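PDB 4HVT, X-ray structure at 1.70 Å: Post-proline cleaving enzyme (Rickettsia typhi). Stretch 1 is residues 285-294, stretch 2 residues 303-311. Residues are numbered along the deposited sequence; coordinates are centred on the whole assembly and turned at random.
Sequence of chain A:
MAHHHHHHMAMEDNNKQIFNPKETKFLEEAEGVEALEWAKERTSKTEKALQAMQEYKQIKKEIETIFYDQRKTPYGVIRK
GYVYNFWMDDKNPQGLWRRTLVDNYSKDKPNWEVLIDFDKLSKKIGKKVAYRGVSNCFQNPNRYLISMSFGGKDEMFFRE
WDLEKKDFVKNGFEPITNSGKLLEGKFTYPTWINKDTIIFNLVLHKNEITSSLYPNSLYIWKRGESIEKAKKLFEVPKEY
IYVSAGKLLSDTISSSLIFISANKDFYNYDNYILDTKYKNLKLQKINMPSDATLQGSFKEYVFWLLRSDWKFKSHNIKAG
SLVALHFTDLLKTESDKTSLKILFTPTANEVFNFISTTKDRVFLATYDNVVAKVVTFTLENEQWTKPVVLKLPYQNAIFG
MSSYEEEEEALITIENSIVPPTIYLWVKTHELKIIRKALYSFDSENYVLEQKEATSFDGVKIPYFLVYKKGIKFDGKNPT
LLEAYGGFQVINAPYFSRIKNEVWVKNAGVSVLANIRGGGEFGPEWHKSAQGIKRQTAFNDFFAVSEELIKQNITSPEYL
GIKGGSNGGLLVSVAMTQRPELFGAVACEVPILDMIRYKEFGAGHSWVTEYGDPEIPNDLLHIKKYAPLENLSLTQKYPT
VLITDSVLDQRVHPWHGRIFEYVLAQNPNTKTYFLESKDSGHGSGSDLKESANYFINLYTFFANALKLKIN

Stretch 1, residues 285-294: KINMPSDATL
Stretch 2, residues 303-311: FWLLRSDWK

The two stretches of this post-proline cleaving enzyme meet through a short antiparallel β pairing, extended by two tryptophans packed against apolar side chains and by a hydrated aspartate that ties the turn to the opposing loop.

Strand 293-294 runs antiparallel to strand 303-305. Thr293 and Leu305 form the hydrogen-bonded pair, with CA atoms 5.3 Å apart: Thr293 N donates to Leu305 O at 3.0 Å, and Leu305 N to Thr293 O at 2.9 Å. Leu294 and Trp304 follow as the non-hydrogen-bonded pair, CA to CA 4.6 Å. Extended backbones (Thr293 phi/psi -127/139, Trp304 -132/133) place Thr293 and Leu305 on one face of the sheet, Leu294 and Trp304 on the other. CA-H...O contacts join Trp304 CA to Thr293 O (3.3 Å) and Ala292 CA to Leu305 O (3.2 Å).

Trp304 (chi1 -72°, m; chi2 70°) loses 139 Å² to stretch 1, the largest share in a total of 748 Å². Its broad ring offers two faces to apolar groups. Met288, m at all three chi angles, curls its CE over one face, 3.7 Å from Trp304 CG; over the opposite face, Leu294 CB lies 4.1 Å from the centroid of the six-membered ring. Leu294 (t, chi2 63°) also brings CD1 to 3.5 Å from Trp304 NE1, an atom buried without a hydrogen-bonding partner. Small Ala292 fits beside the ring, its CB 4.0 Å from both Trp304 CE3 and Leu306 CD2.

Pro289 (phi/psi -50/139) leads into a type I turn ending at Ala292, whose corners are Ser290 (-64/-21) and Asp291 (-107/9); Ala292 N closes it by donating to Pro289 O at 3.0 Å. The proline ring, C-gamma exo, sets CG over the face of the Trp310 five-membered ring, 3.6 Å from Pro289 CG to the centroid, a CH-pi contact. Trp310 is t with chi2 5°; Met288 SD reaches its CH2 at 3.8 Å, so the flexible methionine touches both indoles.

Asp291 (chi1 53°, p) points toward stretch 2, where its carboxylate accepts a 2.6 Å hydrogen bond at OD2 from Ser308 OG; the short serine side chain is m. Arg307, extended with chi1 to chi3 all t, keeps NE 4.4 Å from Asp291 OD2, beyond a salt bridge, but water 3 spans the gap, donating to OD2 (2.7 Å) and accepting from NE (2.8 Å). Water 1 links Asp291 OD1 to Arg307 N, 2.8 Å from each. Water 2 donates to Asp291 O (2.9 Å) and Leu305 O (3.2 Å) and accepts from Thr293 OG1 (2.8 Å; chi1 51°, p), extending the strand pairing through solvent.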

ATOM      1  N   LYS A 285       8.093  25.907 -12.576  1.00 13.24           N
ATOM      2  CA  LYS A 285       7.740  24.616 -13.146  1.00 13.42           C
ATOM      3  C   LYS A 285       8.966  23.769 -13.402  1.00 12.96           C
ATOM      4  O   LYS A 285       9.963  24.242 -13.948  1.00 12.83           O
ATOM      5  CB  LYS A 285       6.955  24.809 -14.468  1.00 15.32           C
ATOM      6  CG  LYS A 285       6.263  23.547 -14.968  1.00 17.75           C
ATOM      7  CD  LYS A 285       5.490  23.884 -16.279  1.00 21.47           C
ATOM      8  CE  LYS A 285       4.280  22.999 -16.456  1.00 24.23           C
ATOM      9  NZ  LYS A 285       4.675  21.564 -16.352  1.00 24.69           N
ATOM     10  N   ILE A 286       8.921  22.518 -12.925  1.00 11.52           N
ATOM     11  CA  ILE A 286      10.001  21.552 -13.132  1.00 11.42           C
ATOM     12  C   ILE A 286       9.918  20.987 -14.564  1.00 11.95           C
ATOM     13  O   ILE A 286       8.830  20.620 -15.043  1.00 11.81           O
ATOM     14  CB  ILE A 286       9.915  20.417 -12.080  1.00 10.79           C
ATOM     15  CG1 ILE A 286      10.367  20.949 -10.743  1.00 10.56           C
ATOM     16  CG2 ILE A 286      10.730  19.206 -12.505  1.00 10.89           C
ATOM     17  CD1 ILE A 286      10.026  20.050  -9.609  1.00 10.03           C
ATOM     18  N   ASN A 287      11.075  21.001 -15.233  1.00 12.64           N
ATOM     19  CA  ASN A 287      11.250  20.455 -16.554  1.00 13.68           C
ATOM     20  C   ASN A 287      11.907  19.067 -16.427  1.00 12.86           C
ATOM     21  O   ASN A 287      13.154  18.944 -16.325  1.00 12.58           O
ATOM     22  CB  ASN A 287      12.115  21.407 -17.402  1.00 16.17           C
ATOM     23  CG  ASN A 287      12.138  21.006 -18.880  1.00 19.20           C
ATOM     24  OD1 ASN A 287      11.705  19.921 -19.227  1.00 20.63           O
ATOM     25  ND2 ASN A 287      12.582  21.920 -19.753  1.00 22.99           N
ATOM     26  N   MET A 288      11.028  18.062 -16.316  1.00 11.92           N
ATOM     27  CA  MET A 288      11.418  16.652 -16.339  1.00 11.82           C
ATOM     28  C   MET A 288      10.353  15.894 -17.119  1.00 11.74           C
ATOM     29  O   MET A 288       9.238  16.426 -17.369  1.00 11.81           O
ATOM     30  CB  MET A 288      11.519  16.046 -14.907  1.00 11.60           C
ATOM     31  CG  MET A 288      12.649  16.615 -14.030  1.00 11.64           C
ATOM     32  SD  MET A 288      14.292  16.139 -14.624  1.00 12.09           S
ATOM     33  CE  MET A 288      14.262  14.440 -14.017  1.00 11.77           C
ATOM     34  N   PRO A 289      10.682  14.690 -17.581  1.00 11.71           N
ATOM     35  CA  PRO A 289       9.630  13.901 -18.242  1.00 11.54           C
ATOM     36  C   PRO A 289       8.360  13.828 -17.389  1.00 11.22           C
ATOM     37  O   PRO A 289       8.426  13.651 -16.187  1.00 11.40           O
ATOM     38  CB  PRO A 289      10.307  12.522 -18.449  1.00 11.55           C
ATOM     39  CG  PRO A 289      11.765  12.818 -18.521  1.00 11.89           C
ATOM     40  CD  PRO A 289      11.942  13.928 -17.473  1.00 11.73           C
ATOM     41  N   SER A 290       7.183  13.943 -18.012  1.00 11.30           N
ATOM     42  CA  SER A 290       5.958  14.057 -17.263  1.00 11.06           C
ATOM     43  C   SER A 290       5.601  12.837 -16.419  1.00 10.37           C
ATOM     44  O   SER A 290       4.902  12.985 -15.430  1.00 10.18           O
ATOM     45  CB  SER A 290       4.789  14.369 -18.203  1.00 11.41           C
ATOM     46  OG  SER A 290       4.566  13.330 -19.134  1.00 12.37           O
ATOM     47  N   ASP A 291       6.153  11.659 -16.758  1.00 10.19           N
ATOM     48  CA  ASP A 291       5.910  10.430 -15.992  1.00  9.93           C
ATOM     49  C   ASP A 291       7.120  10.011 -15.179  1.00  9.26           C
ATOM     50  O   ASP A 291       7.117   8.926 -14.603  1.00  9.49           O
ATOM     51  CB  ASP A 291       5.388   9.277 -16.853  1.00 10.39           C
ATOM     52  CG  ASP A 291       6.266   8.977 -18.076  1.00 11.01           C
ATOM     53  OD1 ASP A 291       7.278   9.661 -18.367  1.00 11.23           O
ATOM     54  OD2 ASP A 291       5.938   7.961 -18.747  1.00 11.62           O
ATOM     55  N   ALA A 292       8.150  10.864 -15.101  1.00  8.84           N
ATOM     56  CA  ALA A 292       9.250  10.635 -14.146  1.00  8.59           C
ATOM     57  C   ALA A 292       8.787  11.018 -12.738  1.00  8.15           C
ATOM     58  O   ALA A 292       7.947  11.910 -12.594  1.00  8.03           O
ATOM     59  CB  ALA A 292      10.470  11.411 -14.573  1.00  8.82           C
ATOM     60  N   THR A 293       9.288  10.315 -11.708  1.00  7.89           N
ATOM     61  CA  THR A 293       8.886  10.529 -10.325  1.00  7.81           C
ATOM     62  C   THR A 293      10.064  10.771  -9.397  1.00  7.74           C
ATOM     63  O   THR A 293      11.124  10.173  -9.541  1.00  7.64           O
ATOM     64  CB  THR A 293       8.056   9.340  -9.794  1.00  7.91           C
ATOM     65  OG1 THR A 293       8.747   8.129 -10.046  1.00  8.43           O
ATOM     66  CG2 THR A 293       6.683   9.337 -10.486  1.00  8.21           C
ATOM     67  N   LEU A 294       9.882  11.721  -8.495  1.00  7.77           N
ATOM     68  CA  LEU A 294      10.870  12.004  -7.478  1.00  7.64           C
ATOM     69  C   LEU A 294      10.943  10.905  -6.460  1.00  7.65           C
ATOM     70  O   LEU A 294       9.963  10.532  -5.841  1.00  7.35           O
ATOM     71  CB  LEU A 294      10.527  13.323  -6.776  1.00  7.84           C
ATOM     72  CG  LEU A 294      11.475  13.763  -5.627  1.00  7.94           C
ATOM     73  CD1 LEU A 294      12.912  14.031  -6.150  1.00  8.13           C
ATOM     74  CD2 LEU A 294      10.833  15.009  -4.983  1.00  8.04           C
ATOM     75  N   PHE A 303      16.859  12.526  -6.879  1.00  8.48           N
ATOM     76  CA  PHE A 303      16.826  11.270  -7.629  1.00  8.60           C
ATOM     77  C   PHE A 303      15.492  11.077  -8.260  1.00  8.33           C
ATOM     78  O   PHE A 303      14.474  11.163  -7.574  1.00  8.08           O
ATOM     79  CB  PHE A 303      17.078  10.091  -6.699  1.00  8.82           C
ATOM     80  CG  PHE A 303      18.373  10.194  -5.923  1.00  9.24           C
ATOM     81  CD1 PHE A 303      19.540  10.073  -6.579  1.00  9.90           C
ATOM     82  CD2 PHE A 303      18.394  10.479  -4.561  1.00  9.60           C
ATOM     83  CE1 PHE A 303      20.748  10.193  -5.944  1.00 10.26           C
ATOM     84  CE2 PHE A 303      19.603  10.624  -3.917  1.00 10.14           C
ATOM     85  CZ  PHE A 303      20.781  10.529  -4.622  1.00 10.34           C
ATOM     86  N   TRP A 304      15.466  10.709  -9.554  1.00  8.46           N
ATOM     87  CA  TRP A 304      14.256  10.592 -10.315  1.00  8.24           C
ATOM     88  C   TRP A 304      14.249   9.258 -11.054  1.00  8.35           C
ATOM     89  O   TRP A 304      15.245   8.839 -11.672  1.00  8.37           O
ATOM     90  CB  TRP A 304      14.113  11.738 -11.309  1.00  8.44           C
ATOM     91  CG  TRP A 304      13.790  13.044 -10.667  1.00  8.28           C
ATOM     92  CD1 TRP A 304      14.626  13.796  -9.897  1.00  8.26           C
ATOM     93  CD2 TRP A 304      12.527  13.761 -10.696  1.00  8.16           C
ATOM     94  NE1 TRP A 304      13.960  14.920  -9.408  1.00  8.19           N
ATOM     95  CE2 TRP A 304      12.678  14.925  -9.908  1.00  7.99           C
ATOM     96  CE3 TRP A 304      11.268  13.510 -11.309  1.00  8.07           C
ATOM     97  CZ2 TRP A 304      11.642  15.858  -9.741  1.00  8.03           C
ATOM     98  CZ3 TRP A 304      10.258  14.430 -11.132  1.00  8.07           C
ATOM     99  CH2 TRP A 304      10.457  15.612 -10.379  1.00  8.01           C
ATOM    100  N   LEU A 305      13.118   8.579 -10.942  1.00  8.16           N
ATOM    101  CA  LEU A 305      12.854   7.333 -11.650  1.00  8.33           C
ATOM    102  C   LEU A 305      12.144   7.621 -12.962  1.00  8.66           C
ATOM    103  O   LEU A 305      11.216   8.414 -12.979  1.00  8.60           O
ATOM    104  CB  LEU A 305      11.953   6.423 -10.807  1.00  8.03           C
ATOM    105  CG  LEU A 305      11.479   5.088 -11.388  1.00  8.06           C
ATOM    106  CD1 LEU A 305      12.692   4.208 -11.633  1.00  8.51           C
ATOM    107  CD2 LEU A 305      10.459   4.440 -10.480  1.00  7.90           C
ATOM    108  N   LEU A 306      12.555   6.905 -14.008  1.00  9.29           N
ATOM    109  CA  LEU A 306      11.920   6.998 -15.321  1.00  9.53           C
ATOM    110  C   LEU A 306      10.898   5.887 -15.512  1.00  9.68           C
ATOM    111  O   LEU A 306      11.190   4.736 -15.290  1.00  9.83           O
ATOM    112  CB  LEU A 306      12.957   6.989 -16.441  1.00 10.21           C
ATOM    113  CG  LEU A 306      14.119   7.980 -16.333  1.00 10.44           C
ATOM    114  CD1 LEU A 306      14.953   7.953 -17.605  1.00 11.18           C
ATOM    115  CD2 LEU A 306      13.624   9.389 -16.004  1.00 10.57           C
ATOM    116  N   ARG A 307       9.724   6.273 -16.002  1.00  9.78           N
ATOM    117  CA  ARG A 307       8.707   5.294 -16.401  1.00  9.91           C
ATOM    118  C   ARG A 307       8.797   5.026 -17.929  1.00 10.46           C
ATOM    119  O   ARG A 307       8.326   3.984 -18.421  1.00 10.24           O
ATOM    120  CB  ARG A 307       7.307   5.821 -16.012  1.00  9.85           C
ATOM    121  CG  ARG A 307       6.181   5.018 -16.628  1.00 10.36           C
ATOM    122  CD  ARG A 307       4.865   5.268 -15.909  1.00 10.36           C
ATOM    123  NE  ARG A 307       3.724   4.777 -16.689  1.00 10.70           N
ATOM    124  CZ  ARG A 307       3.242   3.539 -16.667  1.00 10.89           C
ATOM    125  NH1 ARG A 307       3.828   2.610 -15.930  1.00 11.23           N
ATOM    126  NH2 ARG A 307       2.208   3.192 -17.480  1.00 11.01           N
ATOM    127  N   SER A 308       9.289   6.015 -18.689  1.00 10.73           N
ATOM    128  CA  SER A 308       9.482   5.894 -20.121  1.00 11.82           C
ATOM    129  C   SER A 308      10.913   6.210 -20.506  1.00 12.50           C
ATOM    130  O   SER A 308      11.637   6.881 -19.740  1.00 11.86           O
ATOM    131  CB  SER A 308       8.517   6.834 -20.865  1.00 12.17           C
ATOM    132  OG  SER A 308       7.182   6.506 -20.566  1.00 12.55           O
ATOM    133  N   ASP A 309      11.301   5.757 -21.709  1.00 13.43           N
ATOM    134  CA  ASP A 309      12.626   6.135 -22.240  1.00 14.55           C
ATOM    135  C   ASP A 309      12.702   7.655 -22.357  1.00 14.62           C
ATOM    136  O   ASP A 309      11.703   8.306 -22.662  1.00 14.48           O
ATOM    137  CB  ASP A 309      12.865   5.592 -23.647  1.00 15.74           C
ATOM    138  CG  ASP A 309      12.932   4.087 -23.725  1.00 16.53           C
ATOM    139  OD1 ASP A 309      13.071   3.376 -22.699  1.00 16.53           O
ATOM    140  OD2 ASP A 309      12.810   3.610 -24.904  1.00 18.65           O
ATOM    141  N   TRP A 310      13.875   8.204 -22.070  1.00 15.27           N
ATOM    142  CA  TRP A 310      14.122   9.638 -22.180  1.00 15.30           C
ATOM    143  C   TRP A 310      15.278   9.893 -23.170  1.00 17.05           C
ATOM    144  O   TRP A 310      16.400   9.533 -22.857  1.00 16.65           O
ATOM    145  CB  TRP A 310      14.505  10.161 -20.811  1.00 14.58           C
ATOM    146  CG  TRP A 310      14.663  11.631 -20.689  1.00 14.64           C
ATOM    147  CD1 TRP A 310      14.408  12.602 -21.648  1.00 15.33           C
ATOM    148  CD2 TRP A 310      15.098  12.334 -19.529  1.00 14.09           C
ATOM    149  NE1 TRP A 310      14.674  13.856 -21.125  1.00 15.31           N
ATOM    150  CE2 TRP A 310      15.085  13.716 -19.824  1.00 14.55           C
ATOM    151  CE3 TRP A 310      15.507  11.939 -18.275  1.00 14.35           C
ATOM    152  CZ2 TRP A 310      15.452  14.687 -18.866  1.00 13.90           C
ATOM    153  CZ3 TRP A 310      15.866  12.870 -17.336  1.00 13.68           C
ATOM    154  CH2 TRP A 310      15.803  14.232 -17.605  1.00 13.64           C
ATOM    155  N   LYS A 311      14.984  10.506 -24.344  1.00 18.18           N
ATOM    156  CA  LYS A 311      16.040  10.932 -25.285  1.00 20.37           C
ATOM    157  C   LYS A 311      16.605  12.207 -24.707  1.00 21.44           C
ATOM    158  O   LYS A 311      15.955  13.224 -24.748  1.00 23.19           O
ATOM    159  CB  LYS A 311      15.488  11.220 -26.697  1.00 22.24           C
TER
HETATM  160  O   HOH W   1       9.685   8.834 -17.250  1.00 11.28           O
HETATM  161  O   HOH W   2       8.263   7.206 -12.601  1.00 12.43           O
HETATM  162  O   HOH W   3       3.501   6.701 -18.779  1.00 16.05           O